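PDB 1VHS: putative phosphinothricin acetyltransferase YwnH from Bacillus subtilis, which probably inactivates phosphinothricin by transferring an acetyl group to it from acetyl-CoA, a resistance reaction of a GNAT-fold acetyltransferase. Local coordinates for residues R11-E14 / A15-I19; L107-A110 / P111-I115. All blocks are in the same frame, centred on the assembly; numbering follows the deposited sequence.

Interaction 1: R11-E14 / A15-I19; sequences RDLE and AVVAI
A first-turn helical contact, made by backbone hydrogen bonds and a neighbouring pair of apolar side chains, joins Asp-12, Leu-13 and Glu-14 to Val-16, Val-17 and Ala-18 where helix 13-24 of the GNAT fold sets out from the loop behind the edge strand 4-7. Three successive i to i+4 bonds establish the helical geometry. Val-16 N donates to Asp-12 O at 2.9 Å, with an N-H...O angle of 160°, and Val-17 N donates to Leu-13 O about as straight. The third, from Ala-18 N to Glu-14 O, is more bent.

On the buried side, Leu-13 and Val-17 run alongside each other and point the same way, CD1 of Leu-13 meeting CG2 of Val-17 at 3.9 Å. In Val-17, chi1 of 172° sets CG1 anti to the backbone N and leaves CG2 beside it, turned back toward the preceding turn and 3.3 Å from Leu-13 O. Helix 42-46 covers Leu-13 through Met-42 and Phe-45, while Val-16 packs on Trp-44 and on Val-56 of strand 54-58. Asp-12 has its carboxylate tied back to the chain just before it: OD1 accepts from Glu-9 N and forms a salt bridge with Arg-6.

Glu-14 supplies a polar group on the exposed side. A bend at chi2 (-83°) folds its chain over the Glu-14/Ala-15 peptide, bringing OE2 to 3.0 Å from Ala-15 CA. A water, also at a rather doubtful, short distance from Arg-11 O, accepts from Ala-15 N at 2.9 Å and donates to Glu-14 OE1 at 2.7 Å.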
loop_
_atom_site.group_PDB
_atom_site.type_symbol
_atom_site.label_atom_id
_atom_site.label_comp_id
_atom_site.label_asym_id
_atom_site.label_seq_id
_atom_site.Cartn_x
_atom_site.Cartn_y
_atom_site.Cartn_z
ATOM N N ARG A 11 -7.332 -14.791 9.664
ATOM C CA ARG A 11 -8.578 -14.210 10.153
ATOM C C ARG A 11 -8.662 -12.707 9.901
ATOM O O ARG A 11 -9.705 -12.098 10.128
ATOM C CB ARG A 11 -8.773 -14.508 11.650
ATOM C CG ARG A 11 -7.809 -13.801 12.578
ATOM C CD ARG A 11 -7.781 -14.472 13.951
ATOM N NE ARG A 11 -8.966 -14.209 14.765
ATOM C CZ ARG A 11 -9.122 -13.133 15.532
ATOM N NH1 ARG A 11 -8.171 -12.212 15.585
ATOM N NH2 ARG A 11 -10.216 -12.990 16.273
ATOM N N ASP A 12 -7.569 -12.115 9.421
ATOM C CA ASP A 12 -7.530 -10.682 9.124
ATOM C C ASP A 12 -7.977 -10.368 7.693
ATOM O O ASP A 12 -8.284 -9.218 7.379
ATOM C CB ASP A 12 -6.111 -10.137 9.305
ATOM C CG ASP A 12 -5.630 -10.213 10.740
ATOM O OD1 ASP A 12 -4.407 -10.352 10.940
ATOM O OD2 ASP A 12 -6.469 -10.119 11.656
ATOM N N LEU A 13 -8.003 -11.378 6.829
ATOM C CA LEU A 13 -8.394 -11.158 5.432
ATOM C C LEU A 13 -9.688 -10.362 5.303
ATOM O O LEU A 13 -9.774 -9.432 4.505
ATOM C CB LEU A 13 -8.530 -12.492 4.692
ATOM C CG LEU A 13 -8.913 -12.378 3.210
ATOM C CD1 LEU A 13 -7.866 -11.552 2.468
ATOM C CD2 LEU A 13 -9.036 -13.765 2.600
ATOM N N GLU A 14 -10.696 -10.727 6.091
ATOM C CA GLU A 14 -11.983 -10.034 6.070
ATOM C C GLU A 14 -11.845 -8.527 6.308
ATOM O O GLU A 14 -12.397 -7.714 5.556
ATOM C CB GLU A 14 -12.921 -10.665 7.119
ATOM C CG GLU A 14 -14.064 -9.777 7.591
ATOM C CD GLU A 14 -13.637 -8.812 8.682
ATOM O OE1 GLU A 14 -13.224 -9.280 9.764
ATOM O OE2 GLU A 14 -13.712 -7.585 8.459
ATOM N N ALA A 15 -11.104 -8.156 7.347
ATOM C CA ALA A 15 -10.898 -6.750 7.681
ATOM C C ALA A 15 -10.030 -6.042 6.637
ATOM O O ALA A 15 -10.242 -4.869 6.339
ATOM C CB ALA A 15 -10.253 -6.635 9.052
ATOM N N VAL A 16 -9.049 -6.760 6.097
ATOM C CA VAL A 16 -8.144 -6.203 5.092
ATOM C C VAL A 16 -8.930 -5.843 3.835
ATOM O O VAL A 16 -8.748 -4.764 3.269
ATOM C CB VAL A 16 -7.013 -7.211 4.744
ATOM C CG1 VAL A 16 -6.226 -6.740 3.528
ATOM C CG2 VAL A 16 -6.071 -7.361 5.935
ATOM N N VAL A 17 -9.813 -6.742 3.406
ATOM C CA VAL A 17 -10.631 -6.494 2.224
ATOM C C VAL A 17 -11.638 -5.384 2.498
ATOM O O VAL A 17 -11.907 -4.547 1.635
ATOM C CB VAL A 17 -11.385 -7.771 1.791
ATOM C CG1 VAL A 17 -12.386 -7.443 0.686
ATOM C CG2 VAL A 17 -10.391 -8.804 1.307
ATOM N N ALA A 18 -12.199 -5.378 3.702
ATOM C CA ALA A 18 -13.165 -4.356 4.077
ATOM C C ALA A 18 -12.526 -2.970 3.989
ATOM O O ALA A 18 -13.132 -2.031 3.469
ATOM C CB ALA A 18 -13.676 -4.613 5.491
ATOM N N ILE A 19 -11.302 -2.844 4.500
ATOM C CA ILE A 19 -10.589 -1.571 4.461
ATOM C C ILE A 19 -10.354 -1.191 3.001
ATOM O O ILE A 19 -10.539 -0.040 2.605
ATOM C CB ILE A 19 -9.236 -1.664 5.201
ATOM C CG1 ILE A 19 -9.491 -1.752 6.710
ATOM C CG2 ILE A 19 -8.343 -0.461 4.847
ATOM C CD1 ILE A 19 -8.245 -1.953 7.542
HETATM O O HOH W 1 -10.583 -9.822 9.656
#

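Interaction 2: L107-A110 / P111-I115; sequences LRIA and PNLGI
Ile-109 and Leu-113 meet through their branches at the end of helix 98-109, CG2 of Ile-109 lying 3.6 Å from CD1 of Leu-113. The two side chains meet at a slant, and their torsions account for it: in Ile-109, chi1 of -70° sets CG1 beside the backbone N and leaves CG2 anti to it, on the side facing the next turn, whereas Leu-113 swings CG beside its own N and extends to CD1. Both side chains touch Phe-70 of strand 64-72 and Tyr-55 of strand 54-58.

Pro-111 brings its ring up to the helix end, its CD 3.0 Å from Leu-107 O; having no N-H, it cannot continue the helical bonding to that carbonyl. Asn-112 N and Leu-113 N instead both make weak bonds to Ile-109 O. Leu-113 N also donates to Ala-110 O at 2.9 Å, approaching from well above the carbonyl plane.

Arg-108 runs out straight through chi2 and then bends at chi3 (67°), which brings its guanidinium back over Ile-109: CG1 sits 3.7 Å above the plane, offset toward the rim. Its NE is in a salt bridge with Glu-105.

Ala-110 CB touches Phe-70 and, at 4.3 Å, Ile-115 CD1, the apolar pair between C3 and C''. With a weak bond from Ile-115 N to Ala-110 O, one from Gly-114 N to Pro-111 O at 3.1 Å and Gly-114 at positive phi (82°), this is a Schellman motif, leading toward strand 117-123 of the GNAT sheet.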
loop_
_atom_site.group_PDB
_atom_site.type_symbol
_atom_site.label_atom_id
_atom_site.label_comp_id
_atom_site.label_asym_id
_atom_site.label_seq_id
_atom_site.Cartn_x
_atom_site.Cartn_y
_atom_site.Cartn_z
ATOM N N LEU A 107 9.077 2.130 6.264
ATOM C CA LEU A 107 10.468 2.468 5.984
ATOM C C LEU A 107 11.461 1.914 7.003
ATOM O O LEU A 107 12.616 1.653 6.671
ATOM C CB LEU A 107 10.625 3.991 5.858
ATOM C CG LEU A 107 10.012 4.599 4.586
ATOM C CD1 LEU A 107 9.975 6.123 4.690
ATOM C CD2 LEU A 107 10.824 4.163 3.378
ATOM N N ARG A 108 11.020 1.741 8.242
ATOM C CA ARG A 108 11.884 1.176 9.269
ATOM C C ARG A 108 12.049 -0.308 8.964
ATOM O O ARG A 108 13.140 -0.872 9.067
ATOM C CB ARG A 108 11.249 1.347 10.656
ATOM C CG ARG A 108 11.975 0.594 11.769
ATOM C CD ARG A 108 11.287 0.771 13.126
ATOM N NE ARG A 108 9.967 0.143 13.190
ATOM C CZ ARG A 108 9.754 -1.168 13.270
ATOM N NH1 ARG A 108 8.514 -1.638 13.325
ATOM N NH2 ARG A 108 10.775 -2.014 13.302
ATOM N N ILE A 109 10.948 -0.930 8.568
ATOM C CA ILE A 109 10.921 -2.352 8.266
ATOM C C ILE A 109 11.629 -2.766 6.978
ATOM O O ILE A 109 12.392 -3.728 6.969
ATOM C CB ILE A 109 9.457 -2.845 8.218
ATOM C CG1 ILE A 109 8.872 -2.836 9.633
ATOM C CG2 ILE A 109 9.373 -4.223 7.575
ATOM C CD1 ILE A 109 7.395 -3.223 9.690
ATOM N N ALA A 110 11.387 -2.027 5.899
ATOM C CA ALA A 110 11.952 -2.345 4.585
ATOM C C ALA A 110 13.412 -2.807 4.524
ATOM O O ALA A 110 13.710 -3.833 3.918
ATOM C CB ALA A 110 11.734 -1.166 3.633
ATOM N N PRO A 111 14.340 -2.054 5.136
ATOM C CA PRO A 111 15.754 -2.441 5.114
ATOM C C PRO A 111 16.006 -3.834 5.681
ATOM O O PRO A 111 16.862 -4.569 5.190
ATOM C CB PRO A 111 16.424 -1.351 5.947
ATOM C CG PRO A 111 15.565 -0.165 5.688
ATOM C CD PRO A 111 14.174 -0.755 5.807
ATOM N N ASN A 112 15.257 -4.196 6.715
ATOM C CA ASN A 112 15.424 -5.508 7.326
ATOM C C ASN A 112 14.838 -6.619 6.469
ATOM O O ASN A 112 15.075 -7.797 6.727
ATOM C CB ASN A 112 14.801 -5.529 8.724
ATOM C CG ASN A 112 15.545 -4.642 9.705
ATOM O OD1 ASN A 112 15.349 -3.426 9.738
ATOM N ND2 ASN A 112 16.418 -5.248 10.501
ATOM N N LEU A 113 14.074 -6.244 5.445
ATOM C CA LEU A 113 13.481 -7.222 4.543
ATOM C C LEU A 113 14.412 -7.455 3.356
ATOM O O LEU A 113 14.122 -8.264 2.473
ATOM C CB LEU A 113 12.115 -6.732 4.046
ATOM C CG LEU A 113 11.046 -6.507 5.122
ATOM C CD1 LEU A 113 9.780 -5.955 4.484
ATOM C CD2 LEU A 113 10.759 -7.819 5.842
ATOM N N GLY A 114 15.535 -6.743 3.343
ATOM C CA GLY A 114 16.486 -6.879 2.256
ATOM C C GLY A 114 16.101 -6.051 1.040
ATOM O O GLY A 114 16.615 -6.259 -0.057
ATOM N N ILE A 115 15.193 -5.102 1.233
ATOM C CA ILE A 115 14.744 -4.246 0.139
ATOM C C ILE A 115 15.676 -3.053 -0.051
ATOM O O ILE A 115 15.937 -2.305 0.891
ATOM C CB ILE A 115 13.331 -3.715 0.413
ATOM C CG1 ILE A 115 12.349 -4.886 0.495
ATOM C CG2 ILE A 115 12.914 -2.741 -0.693
ATOM C CD1 ILE A 115 11.004 -4.510 1.084
#

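In the fold
Interaction 1 starts one helix and interaction 2 finishes another, and the two do not touch: their centres lie 24 Å apart, with nearest atoms about 14 Å apart. Both are partly buried, each with buried apolar residues on one side and exposed ones on the other, and both reach strands 54-58 and 64-72. Residues 11-19 pack against helix 42-46 as well, which covers Leu-13 and is a neighbour not among those of interaction 2. Their chemistry follows their position. At the helix start, regular i to i+4 bonds are joined by a bridging water; at the helix end there is a mix of i+3, i+4 and i+5 bonds, mostly weak, and proline and glycine redirect the chain.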